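Local structure of dihydrodipicolinate synthase (Rhodopseudomonas palustris, 3DZ1) at residues 91-96 with 130-135; 14-19 with 34-38; 156-162 with 190-194; 267-271 with 295-299; 199-203 with 252-256. The protein probably acts as a 4-hydroxy-tetrahydrodipicolinate synthase, a pyruvate-dependent lyase of the DapA family built on a TIM barrel, in lysine biosynthesis. The contacts are given in a common frame with arbitrary orientation. Numbering follows the deposited sequence.

Contact 1: residues 91-96 with 130-135; sequences MRRLAR and AIGDDV
Two neighbouring outer helices of the TIM barrel meet here, helix 88-101 receiving the C-terminal end of helix 117-131 and the turn that follows it. Residues 91-96 are helical throughout. Residues 130-131 finish the other helix, Gly132 leaves it with positive phi (105°/136°), and a type I turn runs from Gly132 to Val135. The backbones come close, with Arg92 CA 4.6 Å from Ile131 CA. On the barrel-facing side, Ile131 CG2 packs 3.6 Å from Met91 CG (selenomethionine) and 3.7 Å from Ala95 CB; Ile131 also reaches Val106 and Ile108 of strand 105-108. On the outer side, extended Arg92 (ttt) donates from NH1 to Ala130 O (2.8 Å). Arg96 (mmt) passes over the Ile131-Gly132 backbone and forms a salt bridge from NH1 to Asp134 OD1 (2.9 Å). A CB on Gly132 would collide with Arg96 NH2 and with the preceding carbonyl, so the turn needs glycine. Two arginines of one helix thus serve the helix-end carbonyl of Ala130 and the carboxylate of Asp134, leaving the apolar pairing to the buried side.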
# COMPACT_ATOMS: atom_id res chain seq x y z
N MSE A 91 -21.57 -10.03 8.21
CA MSE A 91 -21.49 -9.19 9.39
C MSE A 91 -22.82 -9.18 10.13
O MSE A 91 -22.86 -9.31 11.35
CB MSE A 91 -21.11 -7.76 9.00
CG MSE A 91 -20.98 -6.81 10.18
SE MSE A 91 -20.59 -4.99 9.64
CE MSE A 91 -18.86 -5.31 8.84
N ARG A 92 -23.92 -9.02 9.39
CA ARG A 92 -25.24 -8.99 10.02
C ARG A 92 -25.55 -10.32 10.71
O ARG A 92 -26.06 -10.34 11.83
CB ARG A 92 -26.32 -8.69 8.99
CG ARG A 92 -27.72 -8.64 9.59
CD ARG A 92 -28.79 -8.39 8.54
NE ARG A 92 -30.14 -8.50 9.09
CZ ARG A 92 -30.68 -7.63 9.94
NH1 ARG A 92 -30.00 -6.57 10.34
NH2 ARG A 92 -31.91 -7.82 10.39
N ARG A 93 -25.25 -11.42 10.03
CA ARG A 93 -25.51 -12.74 10.59
C ARG A 93 -24.81 -12.92 11.93
O ARG A 93 -25.45 -13.23 12.94
CB ARG A 93 -25.06 -13.82 9.61
CG ARG A 93 -25.21 -15.24 10.15
CD ARG A 93 -24.71 -16.26 9.13
NE ARG A 93 -25.58 -16.34 7.95
CZ ARG A 93 -26.76 -16.94 7.93
NH1 ARG A 93 -27.24 -17.52 9.03
NH2 ARG A 93 -27.48 -16.96 6.81
N LEU A 94 -23.50 -12.72 11.95
CA LEU A 94 -22.72 -12.89 13.18
C LEU A 94 -23.10 -11.90 14.27
O LEU A 94 -23.09 -12.25 15.46
CB LEU A 94 -21.22 -12.80 12.88
CG LEU A 94 -20.27 -13.11 14.04
CD1 LEU A 94 -20.57 -14.50 14.59
CD2 LEU A 94 -18.83 -13.03 13.56
N ALA A 95 -23.42 -10.67 13.89
CA ALA A 95 -23.79 -9.66 14.87
C ALA A 95 -25.10 -10.00 15.58
O ALA A 95 -25.16 -10.00 16.81
CB ALA A 95 -23.91 -8.30 14.20
N ARG A 96 -26.13 -10.31 14.81
CA ARG A 96 -27.44 -10.65 15.37
C ARG A 96 -27.37 -11.93 16.20
O ARG A 96 -28.00 -12.02 17.26
CB ARG A 96 -28.47 -10.81 14.26
CG ARG A 96 -28.79 -9.54 13.50
CD ARG A 96 -29.32 -8.46 14.42
NE ARG A 96 -29.99 -7.39 13.67
CZ ARG A 96 -30.36 -6.23 14.20
NH1 ARG A 96 -30.13 -5.96 15.47
NH2 ARG A 96 -30.98 -5.32 13.44
N ALA A 130 -26.47 -2.35 8.36
CA ALA A 130 -26.40 -3.80 8.22
C ALA A 130 -26.68 -4.58 9.51
O ALA A 130 -27.50 -5.50 9.51
CB ALA A 130 -25.03 -4.19 7.68
N ILE A 131 -26.00 -4.22 10.59
CA ILE A 131 -26.19 -4.92 11.86
C ILE A 131 -27.41 -4.45 12.65
O ILE A 131 -27.87 -5.15 13.55
CB ILE A 131 -24.95 -4.78 12.78
CG1 ILE A 131 -24.76 -3.31 13.18
CG2 ILE A 131 -23.72 -5.33 12.08
CD1 ILE A 131 -23.73 -3.11 14.26
N GLY A 132 -27.92 -3.27 12.31
CA GLY A 132 -29.07 -2.72 13.01
C GLY A 132 -28.64 -1.61 13.95
O GLY A 132 -27.64 -1.75 14.66
N ASP A 133 -29.38 -0.51 13.95
CA ASP A 133 -29.03 0.63 14.81
C ASP A 133 -29.22 0.35 16.30
O ASP A 133 -28.86 1.18 17.14
CB ASP A 133 -29.86 1.86 14.42
CG ASP A 133 -29.64 2.27 12.98
OD1 ASP A 133 -28.46 2.39 12.57
OD2 ASP A 133 -30.64 2.49 12.27
N ASP A 134 -29.77 -0.81 16.63
CA ASP A 134 -30.02 -1.18 18.01
C ASP A 134 -28.84 -1.93 18.63
O ASP A 134 -28.81 -2.19 19.83
CB ASP A 134 -31.27 -2.05 18.10
CG ASP A 134 -31.18 -3.31 17.25
OD1 ASP A 134 -30.98 -3.19 16.02
OD2 ASP A 134 -31.30 -4.42 17.81
N VAL A 135 -27.86 -2.28 17.80
CA VAL A 135 -26.70 -3.03 18.26
C VAL A 135 -25.54 -2.13 18.70
O VAL A 135 -24.98 -1.39 17.89
CB VAL A 135 -26.20 -3.99 17.16
CG1 VAL A 135 -25.00 -4.78 17.65
CG2 VAL A 135 -27.33 -4.93 16.75

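Contact 2: residues 14-19 with 34-38; sequences AIAPTP and LTDFY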
# COMPACT_ATOMS: atom_id res chain seq x y z
N ALA A 14 -10.23 -8.18 28.20
CA ALA A 14 -9.24 -9.09 27.65
C ALA A 14 -9.60 -9.54 26.23
O ALA A 14 -10.74 -9.89 25.97
CB ALA A 14 -9.09 -10.31 28.56
N ILE A 15 -8.63 -9.51 25.32
CA ILE A 15 -8.88 -9.97 23.96
C ILE A 15 -8.50 -11.45 23.98
O ILE A 15 -7.33 -11.80 24.13
CB ILE A 15 -8.00 -9.24 22.93
CG1 ILE A 15 -8.24 -7.73 23.02
CG2 ILE A 15 -8.34 -9.75 21.53
CD1 ILE A 15 -7.37 -6.90 22.10
N ALA A 16 -9.51 -12.30 23.84
CA ALA A 16 -9.31 -13.74 23.89
C ALA A 16 -8.89 -14.44 22.61
O ALA A 16 -9.48 -14.23 21.55
CB ALA A 16 -10.57 -14.41 24.43
N PRO A 17 -7.85 -15.27 22.70
CA PRO A 17 -7.41 -15.99 21.50
C PRO A 17 -8.40 -17.15 21.41
O PRO A 17 -9.13 -17.41 22.36
CB PRO A 17 -6.01 -16.46 21.89
CG PRO A 17 -6.15 -16.73 23.35
CD PRO A 17 -6.92 -15.51 23.82
N THR A 18 -8.45 -17.83 20.26
CA THR A 18 -9.34 -18.98 20.13
C THR A 18 -8.45 -20.19 20.42
O THR A 18 -7.52 -20.46 19.67
CB THR A 18 -9.94 -19.07 18.72
OG1 THR A 18 -10.81 -17.96 18.50
CG2 THR A 18 -10.73 -20.36 18.55
N PRO A 19 -8.72 -20.91 21.52
CA PRO A 19 -7.94 -22.09 21.90
C PRO A 19 -8.10 -23.26 20.93
O PRO A 19 -9.22 -23.67 20.64
CB PRO A 19 -8.49 -22.44 23.29
CG PRO A 19 -9.05 -21.15 23.79
CD PRO A 19 -9.71 -20.59 22.56
N LEU A 34 -10.11 -20.01 30.20
CA LEU A 34 -9.67 -18.64 29.93
C LEU A 34 -10.70 -17.65 30.47
O LEU A 34 -10.35 -16.68 31.13
CB LEU A 34 -9.52 -18.41 28.42
CG LEU A 34 -8.18 -18.77 27.78
CD1 LEU A 34 -8.27 -18.57 26.27
CD2 LEU A 34 -7.08 -17.91 28.38
N THR A 35 -11.97 -17.92 30.19
CA THR A 35 -13.05 -17.05 30.64
C THR A 35 -13.08 -16.92 32.15
O THR A 35 -13.23 -15.82 32.68
CB THR A 35 -14.42 -17.57 30.15
OG1 THR A 35 -14.42 -17.66 28.72
CG2 THR A 35 -15.52 -16.61 30.59
N ASP A 36 -12.97 -18.05 32.86
CA ASP A 36 -12.99 -18.04 34.32
C ASP A 36 -11.83 -17.22 34.84
O ASP A 36 -11.95 -16.49 35.84
CB ASP A 36 -12.90 -19.46 34.88
CG ASP A 36 -14.11 -20.30 34.54
OD1 ASP A 36 -15.19 -19.72 34.28
OD2 ASP A 36 -14.00 -21.54 34.55
N PHE A 37 -10.69 -17.36 34.17
CA PHE A 37 -9.48 -16.64 34.53
C PHE A 37 -9.70 -15.13 34.44
O PHE A 37 -9.45 -14.40 35.40
CB PHE A 37 -8.34 -17.05 33.59
CG PHE A 37 -7.09 -16.24 33.78
CD1 PHE A 37 -6.32 -16.37 34.94
CD2 PHE A 37 -6.69 -15.32 32.82
CE1 PHE A 37 -5.19 -15.59 35.13
CE2 PHE A 37 -5.56 -14.53 33.01
CZ PHE A 37 -4.81 -14.67 34.17
N TYR A 38 -10.15 -14.67 33.28
CA TYR A 38 -10.40 -13.24 33.09
C TYR A 38 -11.31 -12.66 34.17
O TYR A 38 -11.07 -11.56 34.66
CB TYR A 38 -11.03 -12.98 31.72
CG TYR A 38 -10.21 -13.42 30.53
CD1 TYR A 38 -8.83 -13.18 30.48
CD2 TYR A 38 -10.81 -14.03 29.43
CE1 TYR A 38 -8.08 -13.53 29.35
CE2 TYR A 38 -10.07 -14.38 28.30
CZ TYR A 38 -8.71 -14.13 28.27
OH TYR A 38 -7.99 -14.47 27.15
O HOH W 1 -6.02 -12.96 26.60
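This is the first beta-alpha pairing of the TIM barrel: strand 11-15 and the loop after it pack against helix 28-40, within the beta-alpha-beta unit completed by strand 45-48. Leu34 begins the helical segment, its CB directed toward the loop, and its CD1 lies 3.7 Å from Pro19 CG and 4.1 Å from Pro17 CG, so one methyl meets both proline rings. Leu275 adds to this apolar patch. Thr35, Asp36 and Phe37 then carry the helix round its turn; Asp36 forms a salt bridge with Arg73, and Phe37 packs on Leu274. One turn after Leu34, with Tyr38 N bonded to Leu34 O (3.0 Å), Tyr38 again points at the strand. Its ring covers Ala14 in a CH-pi contact, Ala14 CB standing 3.6 Å from the centroid of the Tyr38 ring, and Ala16 CB lies 3.9 Å from Tyr38 CE2. Small alanines let the ring settle close to the barrel wall. The phenol ends at a water, 2.5 Å from Tyr38 OH; this water donates to Ile15 O (3.0 Å).

Contact 3: residues 156-162 with 190-194; sequences RQIVMDS and SLRPL
The last turns of helix 152-161 pack against the irregular chain that leads from helix 176-188 into strand 195-198, on the outside of the TIM barrel. Residues 156-161 are helical; residues 190-194 are largely extended from Leu191 onward. The closest backbone approach is Arg156 CA to Leu191 CA, 6.2 Å. The central bump is Val159 (chi1 t), which enters a hollow made by three side chains: its CG1 lies 4.0 Å from Leu191 CD1, its CG2 is 4.0 Å from Leu194 CD1, and the guanidinium of Arg192 offers a face to CG1, with Val159 CG1 3.5 Å from Arg192 CZ. Met160, a selenomethionine folded mmm, curls over the outer rim, SE lying 3.6 Å from both Arg192 N and Arg192 CG and 4.2 Å from Leu191 CD1. At the other end Arg156 (ttp) donates from NH1 to Ser190 OG (2.9 Å), a hydroxyl also bonded to Asp188. Ser162 OG turns back onto Val159 O (2.7 Å), while Arg192 NH1 binds Cys165 O at the entry to strand 165-170. Leu191 continues the packing onto Leu182 and Phe185 of helix 176-188, and Ile158 faces helix 117-131 and strand 137-141.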
# COMPACT_ATOMS: atom_id res chain seq x y z
N ARG A 156 -15.27 11.49 15.44
CA ARG A 156 -16.41 12.19 16.01
C ARG A 156 -17.65 12.08 15.12
O ARG A 156 -18.76 11.85 15.61
CB ARG A 156 -16.08 13.67 16.24
CG ARG A 156 -17.27 14.50 16.72
CD ARG A 156 -16.87 15.94 17.01
NE ARG A 156 -16.38 16.62 15.82
CZ ARG A 156 -15.87 17.85 15.82
NH1 ARG A 156 -15.77 18.53 16.95
NH2 ARG A 156 -15.44 18.38 14.68
N GLN A 157 -17.45 12.25 13.82
CA GLN A 157 -18.54 12.15 12.86
C GLN A 157 -19.14 10.75 12.84
O GLN A 157 -20.37 10.59 12.85
CB GLN A 157 -18.04 12.53 11.47
CG GLN A 157 -19.07 12.36 10.36
CD GLN A 157 -18.73 13.19 9.14
OE1 GLN A 157 -17.56 13.33 8.77
NE2 GLN A 157 -19.75 13.74 8.49
N ILE A 158 -18.29 9.73 12.82
CA ILE A 158 -18.74 8.34 12.81
C ILE A 158 -19.63 8.07 14.02
O ILE A 158 -20.70 7.47 13.90
CB ILE A 158 -17.55 7.36 12.86
CG1 ILE A 158 -16.73 7.47 11.58
CG2 ILE A 158 -18.06 5.94 13.07
CD1 ILE A 158 -15.43 6.69 11.63
N VAL A 159 -19.18 8.52 15.18
CA VAL A 159 -19.92 8.32 16.42
C VAL A 159 -21.25 9.08 16.42
O VAL A 159 -22.30 8.50 16.70
CB VAL A 159 -19.09 8.76 17.64
CG1 VAL A 159 -19.94 8.69 18.90
CG2 VAL A 159 -17.86 7.87 17.79
N MSE A 160 -21.20 10.37 16.12
CA MSE A 160 -22.41 11.18 16.11
C MSE A 160 -23.40 10.82 15.00
O MSE A 160 -24.59 11.09 15.11
CB MSE A 160 -22.05 12.67 16.04
CG MSE A 160 -21.23 13.15 17.24
SE MSE A 160 -22.05 12.82 18.97
CE MSE A 160 -23.12 14.44 19.09
N ASP A 161 -22.89 10.20 13.93
CA ASP A 161 -23.75 9.77 12.82
C ASP A 161 -24.49 8.49 13.22
O ASP A 161 -25.52 8.15 12.65
CB ASP A 161 -22.92 9.46 11.57
CG ASP A 161 -22.64 10.68 10.71
OD1 ASP A 161 -23.10 11.79 11.05
OD2 ASP A 161 -21.96 10.52 9.68
N SER A 162 -23.94 7.78 14.20
CA SER A 162 -24.51 6.52 14.65
C SER A 162 -25.46 6.62 15.83
O SER A 162 -25.38 7.53 16.66
CB SER A 162 -23.40 5.54 15.02
OG SER A 162 -22.87 5.88 16.29
N SER A 190 -19.24 18.82 21.37
CA SER A 190 -19.42 18.31 20.01
C SER A 190 -19.41 16.78 19.96
O SER A 190 -19.81 16.19 18.96
CB SER A 190 -18.33 18.87 19.09
OG SER A 190 -17.03 18.52 19.53
N LEU A 191 -18.97 16.15 21.04
CA LEU A 191 -18.94 14.69 21.10
C LEU A 191 -19.62 14.16 22.36
O LEU A 191 -19.29 14.57 23.47
CB LEU A 191 -17.49 14.19 21.03
CG LEU A 191 -17.27 12.67 21.05
CD1 LEU A 191 -17.99 12.03 19.87
CD2 LEU A 191 -15.79 12.38 20.99
N ARG A 192 -20.56 13.24 22.18
CA ARG A 192 -21.30 12.65 23.29
C ARG A 192 -20.44 11.63 24.04
O ARG A 192 -19.31 11.36 23.66
CB ARG A 192 -22.57 11.96 22.77
CG ARG A 192 -22.32 10.73 21.91
CD ARG A 192 -23.66 10.08 21.59
NE ARG A 192 -23.63 9.15 20.46
CZ ARG A 192 -23.00 7.98 20.44
NH1 ARG A 192 -22.30 7.57 21.50
NH2 ARG A 192 -23.10 7.21 19.36
N PRO A 193 -20.99 11.04 25.13
CA PRO A 193 -20.24 10.05 25.90
C PRO A 193 -19.68 8.95 25.00
O PRO A 193 -20.38 8.47 24.10
CB PRO A 193 -21.29 9.52 26.88
CG PRO A 193 -22.09 10.76 27.16
CD PRO A 193 -22.28 11.34 25.78
N LEU A 194 -18.44 8.57 25.24
CA LEU A 194 -17.78 7.55 24.44
C LEU A 194 -16.68 6.87 25.24
O LEU A 194 -15.80 7.53 25.79
CB LEU A 194 -17.15 8.18 23.19
CG LEU A 194 -16.39 7.25 22.23
CD1 LEU A 194 -17.36 6.36 21.50
CD2 LEU A 194 -15.59 8.08 21.23

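Contact 4: residues 267-271 with 295-299; sequences YVLKK and VDYLL
Two helices of the C-terminal region that follows the barrel strands, 260-271 and 289-301, cross here, their local axes 12.0 Å apart at closest approach with a signed angle of -56°. Both segments are fully helical, and Val268 CA lies 8.4 Å from Val295 CA. The wide spacing is bridged by side chains, with a polar network along one margin. Tyr267 (chi1 t, chi2 68°) donates from OH to Asp296 OD1 at 2.6 Å, the short direct bond of the contact. Lys271 (ttmm) folds its chain back, so that NZ stands 3.7 Å from Asp296 OD1, a long salt bridge. A water makes up for that length: it accepts from Lys271 NZ (2.9 Å) and donates to Asp296 OD2 (2.8 Å). Both carboxylate oxygens of Asp296 (chi1 m) are thereby satisfied, one by the phenol and the other by water. Beside this network Val295 CG1 lies 3.9 Å from Tyr267 CE2, at the ring edge, and 3.9 Å from Val268 CG2; Leu299 CD1 reaches Val268 CG2 (4.3 Å) and Lys271 CD (3.7 Å). Val295 and Leu298 also pack on Tyr254 of helix 238-255, and Tyr297 turns to the third subunit, bonding to its Asp239.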
# COMPACT_ATOMS: atom_id res chain seq x y z
N TYR A 267 1.89 -19.30 23.81
CA TYR A 267 2.96 -20.02 24.51
C TYR A 267 2.86 -19.72 26.01
O TYR A 267 2.90 -20.63 26.83
CB TYR A 267 4.32 -19.57 23.98
CG TYR A 267 5.49 -20.07 24.80
CD1 TYR A 267 5.82 -21.43 24.83
CD2 TYR A 267 6.26 -19.19 25.56
CE1 TYR A 267 6.89 -21.89 25.61
CE2 TYR A 267 7.33 -19.64 26.33
CZ TYR A 267 7.64 -20.99 26.36
OH TYR A 267 8.68 -21.44 27.13
N VAL A 268 2.73 -18.45 26.36
CA VAL A 268 2.65 -18.05 27.76
C VAL A 268 1.34 -18.50 28.43
O VAL A 268 1.36 -18.99 29.57
CB VAL A 268 2.80 -16.52 27.92
CG1 VAL A 268 2.64 -16.13 29.38
CG2 VAL A 268 4.17 -16.08 27.41
N LEU A 269 0.22 -18.34 27.74
CA LEU A 269 -1.06 -18.73 28.31
C LEU A 269 -1.09 -20.23 28.60
O LEU A 269 -1.77 -20.68 29.52
CB LEU A 269 -2.21 -18.35 27.36
CG LEU A 269 -2.44 -16.84 27.22
CD1 LEU A 269 -3.46 -16.58 26.12
CD2 LEU A 269 -2.93 -16.28 28.55
N LYS A 270 -0.34 -21.00 27.82
CA LYS A 270 -0.27 -22.44 28.03
C LYS A 270 0.59 -22.69 29.26
O LYS A 270 0.25 -23.49 30.13
CB LYS A 270 0.36 -23.13 26.81
CG LYS A 270 0.53 -24.64 26.97
CD LYS A 270 1.32 -25.23 25.81
CE LYS A 270 1.65 -26.69 26.05
NZ LYS A 270 2.63 -27.20 25.04
N LYS A 271 1.71 -21.98 29.33
CA LYS A 271 2.64 -22.09 30.45
C LYS A 271 1.93 -21.68 31.75
O LYS A 271 2.28 -22.17 32.83
CB LYS A 271 3.85 -21.20 30.19
CG LYS A 271 4.91 -21.24 31.28
CD LYS A 271 6.10 -20.34 30.92
CE LYS A 271 6.91 -20.91 29.76
NZ LYS A 271 7.55 -22.20 30.14
N VAL A 295 11.64 -15.54 25.69
CA VAL A 295 10.39 -15.24 26.37
C VAL A 295 10.51 -15.71 27.82
O VAL A 295 10.11 -15.01 28.75
CB VAL A 295 9.18 -15.95 25.71
CG1 VAL A 295 7.92 -15.76 26.57
CG2 VAL A 295 8.95 -15.38 24.31
N ASP A 296 11.07 -16.90 28.01
CA ASP A 296 11.26 -17.44 29.36
C ASP A 296 12.12 -16.50 30.19
O ASP A 296 11.88 -16.31 31.38
CB ASP A 296 11.93 -18.82 29.31
CG ASP A 296 11.02 -19.91 28.77
OD1 ASP A 296 9.79 -19.68 28.70
OD2 ASP A 296 11.52 -21.00 28.43
N TYR A 297 13.15 -15.94 29.56
CA TYR A 297 14.05 -15.02 30.26
C TYR A 297 13.27 -13.80 30.76
O TYR A 297 13.41 -13.39 31.91
CB TYR A 297 15.18 -14.57 29.34
CG TYR A 297 16.19 -13.67 30.01
CD1 TYR A 297 16.99 -14.14 31.05
CD2 TYR A 297 16.35 -12.35 29.62
CE1 TYR A 297 17.93 -13.31 31.68
CE2 TYR A 297 17.28 -11.51 30.23
CZ TYR A 297 18.07 -12.00 31.26
OH TYR A 297 18.99 -11.17 31.86
N LEU A 298 12.46 -13.22 29.88
CA LEU A 298 11.67 -12.06 30.25
C LEU A 298 10.71 -12.41 31.38
O LEU A 298 10.52 -11.63 32.32
CB LEU A 298 10.88 -11.54 29.04
CG LEU A 298 11.73 -11.00 27.88
CD1 LEU A 298 10.82 -10.54 26.75
CD2 LEU A 298 12.60 -9.85 28.37
N LEU A 299 10.10 -13.59 31.29
CA LEU A 299 9.17 -14.05 32.31
C LEU A 299 9.86 -14.18 33.66
O LEU A 299 9.28 -13.83 34.70
CB LEU A 299 8.58 -15.41 31.91
CG LEU A 299 7.56 -15.42 30.76
CD1 LEU A 299 7.23 -16.86 30.35
CD2 LEU A 299 6.30 -14.68 31.20
O HOH W 2 10.19 -23.17 29.52

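Contact 5: residues 199-203 with 252-256; sequences GNGGL and IRYEH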
# COMPACT_ATOMS: atom_id res chain seq x y z
N GLY A 199 -5.48 -0.17 22.77
CA GLY A 199 -4.86 -1.39 22.30
C GLY A 199 -3.42 -1.22 21.86
O GLY A 199 -2.59 -0.71 22.60
N ASN A 200 -3.14 -1.64 20.63
CA ASN A 200 -1.79 -1.60 20.08
C ASN A 200 -0.82 -2.29 21.03
O ASN A 200 0.24 -1.76 21.36
CB ASN A 200 -1.33 -0.16 19.82
CG ASN A 200 -0.02 -0.10 19.04
OD1 ASN A 200 0.25 -0.97 18.22
ND2 ASN A 200 0.79 0.93 19.28
N GLY A 201 -1.22 -3.48 21.48
CA GLY A 201 -0.40 -4.28 22.38
C GLY A 201 -0.14 -3.69 23.76
O GLY A 201 0.65 -4.26 24.52
N GLY A 202 -0.78 -2.57 24.07
CA GLY A 202 -0.58 -1.93 25.36
C GLY A 202 0.74 -1.18 25.42
O GLY A 202 1.20 -0.80 26.50
N LEU A 203 1.34 -0.94 24.26
CA LEU A 203 2.62 -0.26 24.18
C LEU A 203 2.64 1.12 24.84
O LEU A 203 3.67 1.54 25.36
CB LEU A 203 3.05 -0.15 22.71
CG LEU A 203 4.53 0.09 22.41
CD1 LEU A 203 5.36 -1.11 22.86
CD2 LEU A 203 4.71 0.31 20.91
N ILE A 252 5.81 -6.89 27.05
CA ILE A 252 4.76 -6.28 26.26
C ILE A 252 5.30 -6.01 24.85
O ILE A 252 4.65 -6.32 23.85
CB ILE A 252 4.30 -4.93 26.88
CG1 ILE A 252 3.47 -5.20 28.13
CG2 ILE A 252 3.52 -4.11 25.85
CD1 ILE A 252 3.11 -3.96 28.93
N ARG A 253 6.51 -5.45 24.77
CA ARG A 253 7.07 -5.16 23.46
C ARG A 253 7.49 -6.41 22.69
O ARG A 253 7.42 -6.43 21.46
CB ARG A 253 8.25 -4.17 23.56
CG ARG A 253 9.44 -4.67 24.32
CD ARG A 253 10.40 -5.47 23.45
NE ARG A 253 11.19 -6.33 24.31
CZ ARG A 253 12.52 -6.41 24.31
NH1 ARG A 253 13.24 -5.67 23.48
NH2 ARG A 253 13.12 -7.22 25.17
N TYR A 254 7.90 -7.46 23.40
CA TYR A 254 8.29 -8.69 22.71
C TYR A 254 7.06 -9.31 22.05
O TYR A 254 7.13 -9.80 20.92
CB TYR A 254 8.91 -9.70 23.69
CG TYR A 254 9.70 -10.79 22.99
CD1 TYR A 254 11.08 -10.67 22.80
CD2 TYR A 254 9.06 -11.93 22.48
CE1 TYR A 254 11.80 -11.66 22.12
CE2 TYR A 254 9.77 -12.91 21.79
CZ TYR A 254 11.14 -12.77 21.61
OH TYR A 254 11.84 -13.73 20.92
N GLU A 255 5.94 -9.29 22.76
CA GLU A 255 4.68 -9.85 22.26
C GLU A 255 4.09 -8.97 21.16
O GLU A 255 3.29 -9.42 20.34
CB GLU A 255 3.67 -10.00 23.40
CG GLU A 255 2.44 -10.81 23.03
CD GLU A 255 1.33 -10.70 24.07
OE1 GLU A 255 1.57 -11.04 25.24
OE2 GLU A 255 0.22 -10.27 23.70
N HIS A 256 4.48 -7.69 21.18
CA HIS A 256 4.00 -6.71 20.21
C HIS A 256 4.75 -6.82 18.88
O HIS A 256 5.25 -5.83 18.36
CB HIS A 256 4.17 -5.30 20.78
CG HIS A 256 3.61 -4.22 19.91
ND1 HIS A 256 2.27 -4.13 19.59
CD2 HIS A 256 4.21 -3.16 19.31
CE1 HIS A 256 2.07 -3.07 18.83
NE2 HIS A 256 3.23 -2.46 18.64
O HOH W 3 1.93 -6.51 23.57
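Van der Waals packing dominates this buried contact between the glycine-rich loop after strand 195-198 of the TIM barrel and the C-terminal end of helix 238-255. His256, the first residue to leave that helix, lies against the loop: its ND1 is 3.9 Å from Gly201 CA, and its CD2 is 3.9 Å from Leu203 CD2. Ile252, one turn earlier, brings CG2 to 3.2 Å from Gly201 O and 4.1 Å from Gly202 C, while Leu203 CD1 lies 4.3 Å from Arg253 CB. Glycines permit this closeness: Gly201 and Gly202 both have positive phi, and a CB on Gly201 would run into His256 ND1.

Hydrogen bonding across the contact is indirect. One water donates to Gly201 O (2.8 Å) and to Ile252 O (2.7 Å), linking a loop carbonyl to one near the helix end. Within the loop, Gly202 N bonds to Gly199 O (3.0 Å) and Leu203 N to Asn200 O (3.2 Å).

Arg253 reaches the third subunit, with a salt bridge to its Asp206 and a hydrogen bond to Leu203 O of that subunit. In the same chain, Tyr254 packs against helices 260-271 and 289-301, and Gly199 is backbone-bonded to His170 of strand 165-170.

In the fold
The five contacts are spread over the TIM barrel and its C-terminal helices. Contacts 1 and 3 lie on outer helices, their centres 19 Å apart and nearest atoms about 6 Å apart. Across the chain's centre from contact 1, contacts 4 and 5 adjoin, with centres 15 Å apart, where Val295 CG2 packs 3.6 Å from Tyr254 CE2; both also touch the third subunit. Contact 2 joins contact 4 through Pro17 CG and Leu269 CD1, 3.9 Å apart. Nearest to the predicted pyruvate-binding residue Met217 is contact 2, whose Ile15 side chain lies about 4 Å from that of Met217. Gly202 of contact 5 is about 9 Å from the Met217 side chain, and the Leu194 side chain of contact 3 is about 11 Å from the Met217 side chain.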